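SPI-1 type 3 secretion system secretin (PDB 4G08) forms a ring-shaped multimer with an apparent central pore in the bacterial outer membrane, as part of the type III secretion system that injects effector proteins into host cells. Local coordinates at residues I39-K42 against M43-R46; T145-D148 against K149-G153; Y74-Q78 against A79-Y83; F55-P58 against N59-L62. All coordinates share one frame; numbering follows the deposited sequence.

Overall arrangement
All four contacts are local, made within continuous stretches of chain, and they illustrate how small domains start and stop their helices and turn their strands. Interactions 1 and 4 are N-caps, by a serine and an aspartate, each with apolar side chains beside it. Interaction 3 is a hairpin turn organised by an aspartate, and interaction 2 the asparagine-closed end of helix 134-150. Interactions 1, 3 and 4 share the N0 domain and are partly buried: I39 bonds to I80 and I82 in one sheet, and L62 packs on I82. Interaction 2, a surface contact in the second domain, lies with its centre about 35 Å from that of interaction 1.

Interaction 1: residues I39-K42 against M43-R46; sequences IVSK and MAAR
A chi1 of 79° sets OG of S41 between its own backbone N and carbonyl carbon, bending the hydroxyl forward to A44, while the chi1 of V40, at 180°, carries CG1 anti to the backbone N and onto the same alanine. The first rotation makes S41 the N-cap at the point where strand 38-40 of the N0 domain gives way to the short helix 42-45; the second packs V40 against the turn. The capping bond runs from A44 N to S41 OG over 3.1 Å, with an N-H...O angle of 161°. The carbonyl of S41 serves the next amide: A45 N donates to S41 O at 2.9 Å. A single residue thus takes up two amides of the first turn, one with its side chain and one with its backbone. Beyond it the helix is loosely bonded, and R46 N reaches K42 O only weakly.

The apolar side of the turn is closed by V40, whose CG1 lies 3.6 Å from A44 CB and 4.0 Å from A45 CB; F27 of helix 23-30 packs against the same valine. K42 and M43 run alongside each other in the same direction, and M43 also touches D84 and E87. The lysine bends at chi3, and its CE comes within 4.0 Å of M43 SD.

The cap has a second partner, since the S41 hydroxyl is also hydrogen-bonded to the carboxylate of E87, an acidic group that may help to hold its orientation at the helix start. Around that hydroxyl the packing is close as well: the methyl carbon A44 CB stands 3.5 Å from S41 OG.

Interaction 2: residues T145-D148 against K149-G153; sequences TMMD and KQNDG
The amide of N151 lies edge-on to the carbonyl of M147, with the acceptor O practically in the amide plane (1° out of it). N151 ND2 donates to M147 O over 2.8 Å, and the bond is almost straight, its N-H...O angle 174°. M147 CG lies beyond the ND2 end, 3.7 Å from N151 ND2 and somewhat out of the amide plane, and the two side chains point the same way. Here the asparagine side chain supplies M147 O with a strong donor where its own backbone N gives only a weak bond. The N151 backbone N also donates to D148 O at 3.2 Å, approaching from above the carbonyl plane. Upstream the helix is regular, K149 N bonding to T145 O and Q150 N to M146 O.

On another side of the helix, M146 and Q150 lie side by side, but both side chains adopt more than one conformation, so any close approach between their ends is doubtful. Past the last turn the chain leaves through an inverse gamma turn centred on D152.

This is the C-terminal end of helix 134-150 in the second domain of the periplasmic fragment. The carboxylate of D148 accepts from the backbone amides of R96 and N97, in the loop after strand 89-94. M147 packs against F103 and F106 of helix 100-109, and N151 rests on N97 and V98.

Interaction 3: residues Y74-Q78 against A79-Y83; sequences YFDGQ and AIYIY
Strands 71-75 and 80-84 run antiparallel, Y74 and Y81 forming a hydrogen-bonded pair and F75 and I80 the non-hydrogen-bonded pair beside it. Y81 N donates to Y74 O at 2.8 Å, and Y74 N returns a bond to Y81 O. Beyond the F75-I80 pair, D76 N reaches A79 O at 3.1 Å.

From there the carboxylate of D76 takes over. Its chi1 of 72° folds the group back across the turn, where OD1 accepts from Q78 N and from A79 N, each 2.8 Å from D76 OD1. The two amides approach from opposite faces of the carboxylate plane, a grip that limits its rotation. The other oxygen serves the neighbouring strand: Y81 OH donates to D76 OD2 over 3.0 Å, meeting it from above the carboxylate plane, with the tyrosine ring turned 75° against that plane.

On the opposite sheet face F75 CD1 touches I80 CG1 at 3.7 Å, while G77 N sits 3.5 Å above the centre of the F75 ring. Y74 reaches away to L112 and Y136 in the second domain. The bond from Q78 N to D76 OD1 defines an Asx turn, here closing a beta hairpin in the N0 domain.

Interaction 4: residues F55-P58 against N59-L62; sequences FHDP and NALL
N59, in the first turn of helix 58-69, meets D57 through a water: the water donates to D57 OD1 at 2.9 Å and accepts from N59 N at 3.0 Å, so an amide at the helix start is tied to the capping aspartate indirectly. The next residue, A60, meets the same carboxylate directly. A60 N gives D57 OD1 a weak capping bond of 3.4 Å, and the alanine methyl packs against one face of the carboxylate, with A60 CB 3.2 Å from D57 OD2. A chi1 of -172° on D57 puts the carboxylate anti to its backbone N and over these groups.

With L61 the regular helical bonding begins: L61 N donates to D57 O at 3.1 Å. Its side chain turns back to the preceding loop, where L61 CD2 comes up to the edge of the F55 ring, 3.7 Å from F55 CD1. M30 of helix 23-30 touches both of these residues, so the contact continues into the interior of the N0 domain. L62 N then bonds to P58 O at 2.8 Å, and the leucine itself packs on F27 and W73.

The polar and apolar halves of this start are therefore divided. Water and an exposed carboxylate serve the first amides, and the negative charge of D57 would probably interact favourably with the helix dipole, whereas F55 and L61 join loop to helix by hydrophobic packing.

Interaction 1: residues I39-K42 against M43-R46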
loop_
_atom_site.group_PDB
_atom_site.type_symbol
_atom_site.label_atom_id
_atom_site.label_comp_id
_atom_site.label_asym_id
_atom_site.label_seq_id
_atom_site.Cartn_x
_atom_site.Cartn_y
_atom_site.Cartn_z
ATOM N N ILE A 39 4.718 -9.977 3.683
ATOM C CA ILE A 39 6.062 -9.676 3.253
ATOM C C ILE A 39 6.505 -8.387 3.910
ATOM O O ILE A 39 5.924 -7.330 3.678
ATOM C CB ILE A 39 6.098 -9.508 1.739
ATOM C CG1 ILE A 39 5.550 -10.763 1.083
ATOM C CG2 ILE A 39 7.505 -9.223 1.259
ATOM C CD1 ILE A 39 4.829 -10.463 -0.201
ATOM N N VAL A 40 7.500 -8.501 4.777
ATOM C CA VAL A 40 7.976 -7.371 5.554
ATOM C C VAL A 40 9.321 -6.882 5.032
ATOM O O VAL A 40 10.234 -7.673 4.792
ATOM C CB VAL A 40 8.110 -7.734 7.039
ATOM C CG1 VAL A 40 8.603 -6.536 7.818
ATOM C CG2 VAL A 40 6.773 -8.193 7.599
ATOM N N SER A 41 9.389 -5.593 4.736
ATOM C CA SER A 41 10.571 -5.021 4.119
ATOM C C SER A 41 11.741 -5.037 5.083
ATOM O O SER A 41 11.566 -5.121 6.292
ATOM C CB SER A 41 10.295 -3.586 3.691
ATOM O OG SER A 41 10.374 -2.714 4.800
ATOM N N LYS A 42 12.925 -4.771 4.555
ATOM C CA LYS A 42 14.112 -4.754 5.379
ATOM C C LYS A 42 13.981 -3.710 6.480
ATOM O O LYS A 42 14.185 -4.008 7.657
ATOM C CB LYS A 42 15.327 -4.443 4.519
ATOM C CG LYS A 42 16.514 -3.956 5.322
ATOM C CD LYS A 42 17.623 -3.442 4.427
ATOM C CE LYS A 42 17.503 -1.946 4.240
ATOM N NZ LYS A 42 18.245 -1.515 3.030
ATOM N N MET A 43 13.590 -2.494 6.107
ATOM C CA MET A 43 13.502 -1.416 7.086
ATOM C C MET A 43 12.407 -1.647 8.115
ATOM O O MET A 43 12.512 -1.168 9.243
ATOM C CB MET A 43 13.287 -0.061 6.415
ATOM C CG MET A 43 14.493 0.431 5.646
ATOM S SD MET A 43 15.888 0.747 6.740
ATOM C CE MET A 43 15.285 2.153 7.663
ATOM N N ALA A 44 11.302 -2.265 7.723
ATOM C CA ALA A 44 10.258 -2.525 8.706
ATOM C C ALA A 44 10.746 -3.565 9.695
ATOM O O ALA A 44 10.461 -3.489 10.891
ATOM C CB ALA A 44 8.992 -3.002 8.037
ATOM N N ALA A 45 11.446 -4.562 9.171
ATOM C CA ALA A 45 11.849 -5.717 9.955
ATOM C C ALA A 45 12.849 -5.369 11.049
ATOM O O ALA A 45 13.004 -6.128 12.002
ATOM C CB ALA A 45 12.411 -6.795 9.050
ATOM N N ARG A 46 13.532 -4.238 10.933
ATOM C CA ARG A 46 14.507 -3.887 11.959
ATOM C C ARG A 46 13.878 -3.165 13.149
ATOM O O ARG A 46 14.518 -3.015 14.188
ATOM C CB ARG A 46 15.652 -3.068 11.391
ATOM C CG ARG A 46 15.261 -1.688 10.935
ATOM C CD ARG A 46 16.380 -1.120 10.090
ATOM N NE ARG A 46 17.507 -0.685 10.903
ATOM C CZ ARG A 46 17.658 0.548 11.369
ATOM N NH1 ARG A 46 16.738 1.471 11.130
ATOM N NH2 ARG A 46 18.718 0.851 12.103
#

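Interaction 2: residues T145-D148 against K149-G153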
loop_
_atom_site.group_PDB
_atom_site.type_symbol
_atom_site.label_atom_id
_atom_site.label_comp_id
_atom_site.label_asym_id
_atom_site.label_seq_id
_atom_site.Cartn_x
_atom_site.Cartn_y
_atom_site.Cartn_z
ATOM N N THR A 145 0.324 4.092 -17.402
ATOM C CA THR A 145 1.074 4.014 -18.649
ATOM C C THR A 145 0.344 3.193 -19.700
ATOM O O THR A 145 0.211 3.623 -20.847
ATOM C CB THR A 145 2.480 3.440 -18.431
ATOM O OG1 THR A 145 3.158 4.204 -17.425
ATOM C CG2 THR A 145 3.271 3.504 -19.717
ATOM N N MET A 146 -0.219 2.063 -19.285
ATOM C CA MET A 146 -1.010 1.242 -20.185
ATOM C C MET A 146 -2.232 2.014 -20.660
ATOM O O MET A 146 -2.538 2.024 -21.852
ATOM C CB MET A 146 -1.438 -0.057 -19.503
ATOM C CG MET A 146 -0.315 -1.070 -19.318
ATOM S SD MET A 146 0.753 -1.329 -20.757
ATOM C CE MET A 146 -0.414 -1.285 -22.119
ATOM N N MET A 147 -2.959 2.620 -19.728
ATOM C CA MET A 147 -4.188 3.298 -20.097
ATOM C C MET A 147 -3.959 4.515 -20.989
ATOM O O MET A 147 -4.783 4.811 -21.854
ATOM C CB MET A 147 -4.984 3.701 -18.865
ATOM C CG MET A 147 -6.390 4.126 -19.233
ATOM S SD MET A 147 -7.553 4.234 -17.861
ATOM C CE MET A 147 -7.722 2.501 -17.455
ATOM N N ASP A 148 -2.900 5.270 -20.733
ATOM C CA ASP A 148 -2.639 6.453 -21.537
ATOM C C ASP A 148 -2.333 6.072 -22.976
ATOM O O ASP A 148 -2.854 6.669 -23.917
ATOM C CB ASP A 148 -1.481 7.251 -20.949
ATOM C CG ASP A 148 -1.811 8.710 -20.804
ATOM O OD1 ASP A 148 -3.010 9.051 -20.876
ATOM O OD2 ASP A 148 -0.870 9.524 -20.686
ATOM N N LYS A 149 -1.520 5.044 -23.151
ATOM C CA LYS A 149 -1.194 4.606 -24.490
ATOM C C LYS A 149 -2.423 4.144 -25.249
ATOM O O LYS A 149 -2.579 4.437 -26.432
ATOM C CB LYS A 149 -0.177 3.489 -24.455
ATOM C CG LYS A 149 0.215 3.084 -25.853
ATOM C CD LYS A 149 1.229 1.968 -25.820
ATOM C CE LYS A 149 2.540 2.479 -25.259
ATOM N NZ LYS A 149 3.146 3.502 -26.155
ATOM N N GLN A 150 -3.228 3.318 -24.592
ATOM C CA GLN A 150 -4.345 2.740 -25.311
ATOM C C GLN A 150 -5.359 3.826 -25.730
ATOM O O GLN A 150 -6.288 3.535 -26.485
ATOM C CB GLN A 150 -4.988 1.595 -24.524
ATOM C CG GLN A 150 -4.152 0.312 -24.456
ATOM C CD GLN A 150 -3.254 0.091 -25.675
ATOM O OE1 GLN A 150 -2.153 -0.475 -25.514
ATOM N NE2 GLN A 150 -3.870 0.056 -26.855
ATOM N N ASN A 151 -5.256 5.026 -25.159
ATOM C CA ASN A 151 -6.184 6.123 -25.468
ATOM C C ASN A 151 -5.522 7.202 -26.296
ATOM O O ASN A 151 -6.094 8.266 -26.526
ATOM C CB ASN A 151 -6.715 6.758 -24.188
ATOM C CG ASN A 151 -7.813 5.941 -23.552
ATOM O OD1 ASN A 151 -8.968 6.014 -23.968
ATOM N ND2 ASN A 151 -7.436 5.058 -22.635
ATOM N N ASP A 152 -4.311 6.925 -26.743
ATOM C CA ASP A 152 -3.544 7.927 -27.441
ATOM C C ASP A 152 -3.916 7.948 -28.922
ATOM O O ASP A 152 -3.280 7.278 -29.739
ATOM C CB ASP A 152 -2.060 7.657 -27.246
ATOM C CG ASP A 152 -1.192 8.632 -27.995
ATOM O OD1 ASP A 152 -1.640 9.771 -28.246
ATOM O OD2 ASP A 152 -0.047 8.263 -28.323
ATOM N N GLY A 153 -5.109 8.488 -29.198
ATOM C CA GLY A 153 -5.632 8.559 -30.564
ATOM C C GLY A 153 -6.978 9.259 -30.694
ATOM O O GLY A 153 -7.831 9.172 -29.807
#

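Interaction 3: residues Y74-Q78 against A79-Y83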
loop_
_atom_site.group_PDB
_atom_site.type_symbol
_atom_site.label_atom_id
_atom_site.label_comp_id
_atom_site.label_asym_id
_atom_site.label_seq_id
_atom_site.Cartn_x
_atom_site.Cartn_y
_atom_site.Cartn_z
ATOM N N TYR A 74 0.090 -2.576 2.181
ATOM C CA TYR A 74 -0.771 -2.791 1.036
ATOM C C TYR A 74 -1.177 -4.259 0.995
ATOM O O TYR A 74 -0.355 -5.139 1.229
ATOM C CB TYR A 74 -0.021 -2.419 -0.242
ATOM C CG TYR A 74 -0.856 -2.496 -1.487
ATOM C CD1 TYR A 74 -2.023 -1.760 -1.606
ATOM C CD2 TYR A 74 -0.521 -3.362 -2.511
ATOM C CE1 TYR A 74 -2.789 -1.826 -2.747
ATOM C CE2 TYR A 74 -1.295 -3.454 -3.647
ATOM C CZ TYR A 74 -2.449 -2.716 -3.741
ATOM O OH TYR A 74 -3.271 -2.877 -4.832
ATOM N N PHE A 75 -2.457 -4.512 0.769
ATOM C CA PHE A 75 -2.940 -5.858 0.476
ATOM C C PHE A 75 -3.311 -5.906 -0.994
ATOM O O PHE A 75 -4.122 -5.099 -1.447
ATOM C CB PHE A 75 -4.180 -6.155 1.321
ATOM C CG PHE A 75 -4.874 -7.431 0.954
ATOM C CD1 PHE A 75 -4.225 -8.643 1.063
ATOM C CD2 PHE A 75 -6.214 -7.422 0.621
ATOM C CE1 PHE A 75 -4.879 -9.818 0.756
ATOM C CE2 PHE A 75 -6.873 -8.590 0.312
ATOM C CZ PHE A 75 -6.204 -9.790 0.377
ATOM N N ASP A 76 -2.653 -6.770 -1.760
ATOM C CA ASP A 76 -2.837 -6.768 -3.214
ATOM C C ASP A 76 -3.842 -7.824 -3.659
ATOM O O ASP A 76 -4.062 -8.031 -4.856
ATOM C CB ASP A 76 -1.508 -6.957 -3.946
ATOM C CG ASP A 76 -0.968 -8.358 -3.820
ATOM O OD1 ASP A 76 -1.588 -9.170 -3.101
ATOM O OD2 ASP A 76 0.081 -8.646 -4.434
ATOM N N GLY A 77 -4.527 -8.404 -2.678
ATOM C CA GLY A 77 -5.530 -9.433 -2.913
ATOM C C GLY A 77 -4.999 -10.831 -2.678
ATOM O O GLY A 77 -5.767 -11.753 -2.402
ATOM N N GLN A 78 -3.675 -10.968 -2.682
ATOM C CA GLN A 78 -3.055 -12.274 -2.472
ATOM C C GLN A 78 -2.000 -12.271 -1.382
ATOM O O GLN A 78 -1.615 -13.329 -0.889
ATOM C CB GLN A 78 -2.438 -12.778 -3.764
ATOM C CG GLN A 78 -3.465 -13.001 -4.845
ATOM C CD GLN A 78 -3.606 -11.801 -5.750
ATOM O OE1 GLN A 78 -2.651 -11.060 -5.979
ATOM N NE2 GLN A 78 -4.817 -11.569 -6.223
ATOM N N ALA A 79 -1.455 -11.100 -1.087
ATOM C CA ALA A 79 -0.402 -10.983 -0.092
ATOM C C ALA A 79 -0.420 -9.600 0.534
ATOM O O ALA A 79 -0.911 -8.647 -0.066
ATOM C CB ALA A 79 0.950 -11.246 -0.730
ATOM N N ILE A 80 0.086 -9.511 1.758
ATOM C CA ILE A 80 0.163 -8.242 2.471
ATOM C C ILE A 80 1.612 -7.775 2.534
ATOM O O ILE A 80 2.503 -8.537 2.913
ATOM C CB ILE A 80 -0.392 -8.367 3.900
ATOM C CG1 ILE A 80 -1.875 -8.741 3.857
ATOM C CG2 ILE A 80 -0.196 -7.067 4.667
ATOM C CD1 ILE A 80 -2.484 -8.989 5.219
ATOM N N TYR A 81 1.856 -6.543 2.122
ATOM C CA TYR A 81 3.195 -5.974 2.103
ATOM C C TYR A 81 3.286 -4.885 3.146
ATOM O O TYR A 81 2.482 -4.034 3.212
ATOM C CB TYR A 81 3.552 -5.397 0.723
ATOM C CG TYR A 81 3.423 -6.359 -0.418
ATOM C CD1 TYR A 81 2.190 -6.676 -0.923
ATOM C CD2 TYR A 81 4.514 -6.919 -1.015
ATOM C CE1 TYR A 81 2.051 -7.523 -1.925
ATOM C CE2 TYR A 81 4.360 -7.783 -2.044
ATOM C CZ TYR A 81 3.126 -8.079 -2.490
ATOM O OH TYR A 81 2.907 -8.932 -3.538
ATOM N N ILE A 82 4.324 -4.946 3.939
ATOM C CA ILE A 82 4.569 -3.974 4.994
ATOM C C ILE A 82 5.946 -3.340 4.823
ATOM O O ILE A 82 6.945 -4.029 4.617
ATOM C CB ILE A 82 4.473 -4.626 6.386
ATOM C CG1 ILE A 82 3.059 -5.172 6.608
ATOM C CG2 ILE A 82 4.824 -3.617 7.471
ATOM C CD1 ILE A 82 2.966 -6.200 7.711
ATOM N N TYR A 83 5.965 -2.011 4.844
ATOM C CA TYR A 83 7.193 -1.241 4.693
ATOM C C TYR A 83 7.311 -0.236 5.818
ATOM O O TYR A 83 6.304 0.207 6.361
ATOM C CB TYR A 83 7.188 -0.453 3.388
ATOM C CG TYR A 83 6.990 -1.281 2.156
ATOM C CD1 TYR A 83 5.717 -1.533 1.683
ATOM C CD2 TYR A 83 8.068 -1.608 1.349
ATOM C CE1 TYR A 83 5.519 -2.212 0.510
ATOM C CE2 TYR A 83 7.879 -2.261 0.154
ATOM C CZ TYR A 83 6.598 -2.560 -0.257
ATOM O OH TYR A 83 6.378 -3.197 -1.451
#

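Interaction 4: residues F55-P58 against N59-L62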
loop_
_atom_site.group_PDB
_atom_site.type_symbol
_atom_site.label_atom_id
_atom_site.label_comp_id
_atom_site.label_asym_id
_atom_site.label_seq_id
_atom_site.Cartn_x
_atom_site.Cartn_y
_atom_site.Cartn_z
ATOM N N PHE A 55 -5.328 -10.783 17.851
ATOM C CA PHE A 55 -5.447 -10.640 16.418
ATOM C C PHE A 55 -6.897 -10.867 15.997
ATOM O O PHE A 55 -7.171 -11.536 15.006
ATOM C CB PHE A 55 -4.511 -11.626 15.728
ATOM C CG PHE A 55 -3.059 -11.390 16.035
ATOM C CD1 PHE A 55 -2.527 -10.116 15.956
ATOM C CD2 PHE A 55 -2.250 -12.418 16.477
ATOM C CE1 PHE A 55 -1.205 -9.882 16.265
ATOM C CE2 PHE A 55 -0.922 -12.192 16.776
ATOM C CZ PHE A 55 -0.408 -10.913 16.705
ATOM N N HIS A 56 -7.813 -10.279 16.733
ATOM C CA HIS A 56 -9.243 -10.429 16.467
ATOM C C HIS A 56 -9.683 -9.573 15.290
ATOM O O HIS A 56 -10.792 -9.673 14.827
ATOM C CB HIS A 56 -10.061 -10.063 17.710
ATOM C CG HIS A 56 -9.684 -8.757 18.304
ATOM N ND1 HIS A 56 -8.657 -8.631 19.205
ATOM C CD2 HIS A 56 -10.168 -7.515 18.109
ATOM C CE1 HIS A 56 -8.508 -7.363 19.528
ATOM N NE2 HIS A 56 -9.414 -6.663 18.873
ATOM N N ASP A 57 -8.789 -8.705 14.829
ATOM C CA ASP A 57 -9.105 -7.813 13.719
ATOM C C ASP A 57 -7.827 -7.283 13.087
ATOM O O ASP A 57 -7.427 -6.152 13.340
ATOM C CB ASP A 57 -9.967 -6.649 14.201
ATOM C CG ASP A 57 -10.484 -5.790 13.061
ATOM O OD1 ASP A 57 -10.032 -5.974 11.908
ATOM O OD2 ASP A 57 -11.262 -4.852 13.341
ATOM N N PRO A 58 -7.217 -8.089 12.212
ATOM C CA PRO A 58 -5.871 -7.826 11.710
ATOM C C PRO A 58 -5.753 -6.532 10.907
ATOM O O PRO A 58 -4.760 -5.810 11.033
ATOM C CB PRO A 58 -5.600 -9.030 10.816
ATOM C CG PRO A 58 -6.410 -10.128 11.410
ATOM C CD PRO A 58 -7.591 -9.508 12.089
ATOM N N ASN A 59 -6.732 -6.249 10.060
ATOM C CA ASN A 59 -6.658 -5.039 9.252
ATOM C C ASN A 59 -6.755 -3.773 10.086
ATOM O O ASN A 59 -6.070 -2.793 9.810
ATOM C CB ASN A 59 -7.723 -5.034 8.168
ATOM C CG ASN A 59 -7.304 -5.816 6.947
ATOM O OD1 ASN A 59 -6.142 -6.200 6.812
ATOM N ND2 ASN A 59 -8.189 -5.893 5.959
ATOM N N ALA A 60 -7.560 -3.807 11.138
ATOM C CA ALA A 60 -7.622 -2.678 12.050
ATOM C C ALA A 60 -6.304 -2.503 12.792
ATOM O O ALA A 60 -5.851 -1.382 13.018
ATOM C CB ALA A 60 -8.752 -2.864 13.033
ATOM N N LEU A 61 -5.704 -3.618 13.188
ATOM C CA LEU A 61 -4.421 -3.584 13.875
ATOM C C LEU A 61 -3.331 -3.027 12.977
ATOM O O LEU A 61 -2.489 -2.245 13.415
ATOM C CB LEU A 61 -4.032 -4.981 14.328
ATOM C CG LEU A 61 -2.800 -4.985 15.220
ATOM C CD1 LEU A 61 -2.994 -4.035 16.383
ATOM C CD2 LEU A 61 -2.515 -6.388 15.713
ATOM N N LEU A 62 -3.319 -3.473 11.731
ATOM C CA LEU A 62 -2.356 -2.976 10.769
ATOM C C LEU A 62 -2.454 -1.473 10.614
ATOM O O LEU A 62 -1.439 -0.791 10.471
ATOM C CB LEU A 62 -2.579 -3.636 9.423
ATOM C CG LEU A 62 -1.827 -4.944 9.253
ATOM C CD1 LEU A 62 -2.353 -5.660 8.035
ATOM C CD2 LEU A 62 -0.346 -4.679 9.101
HETATM O O HOH W 1 -9.316 -7.695 9.751
#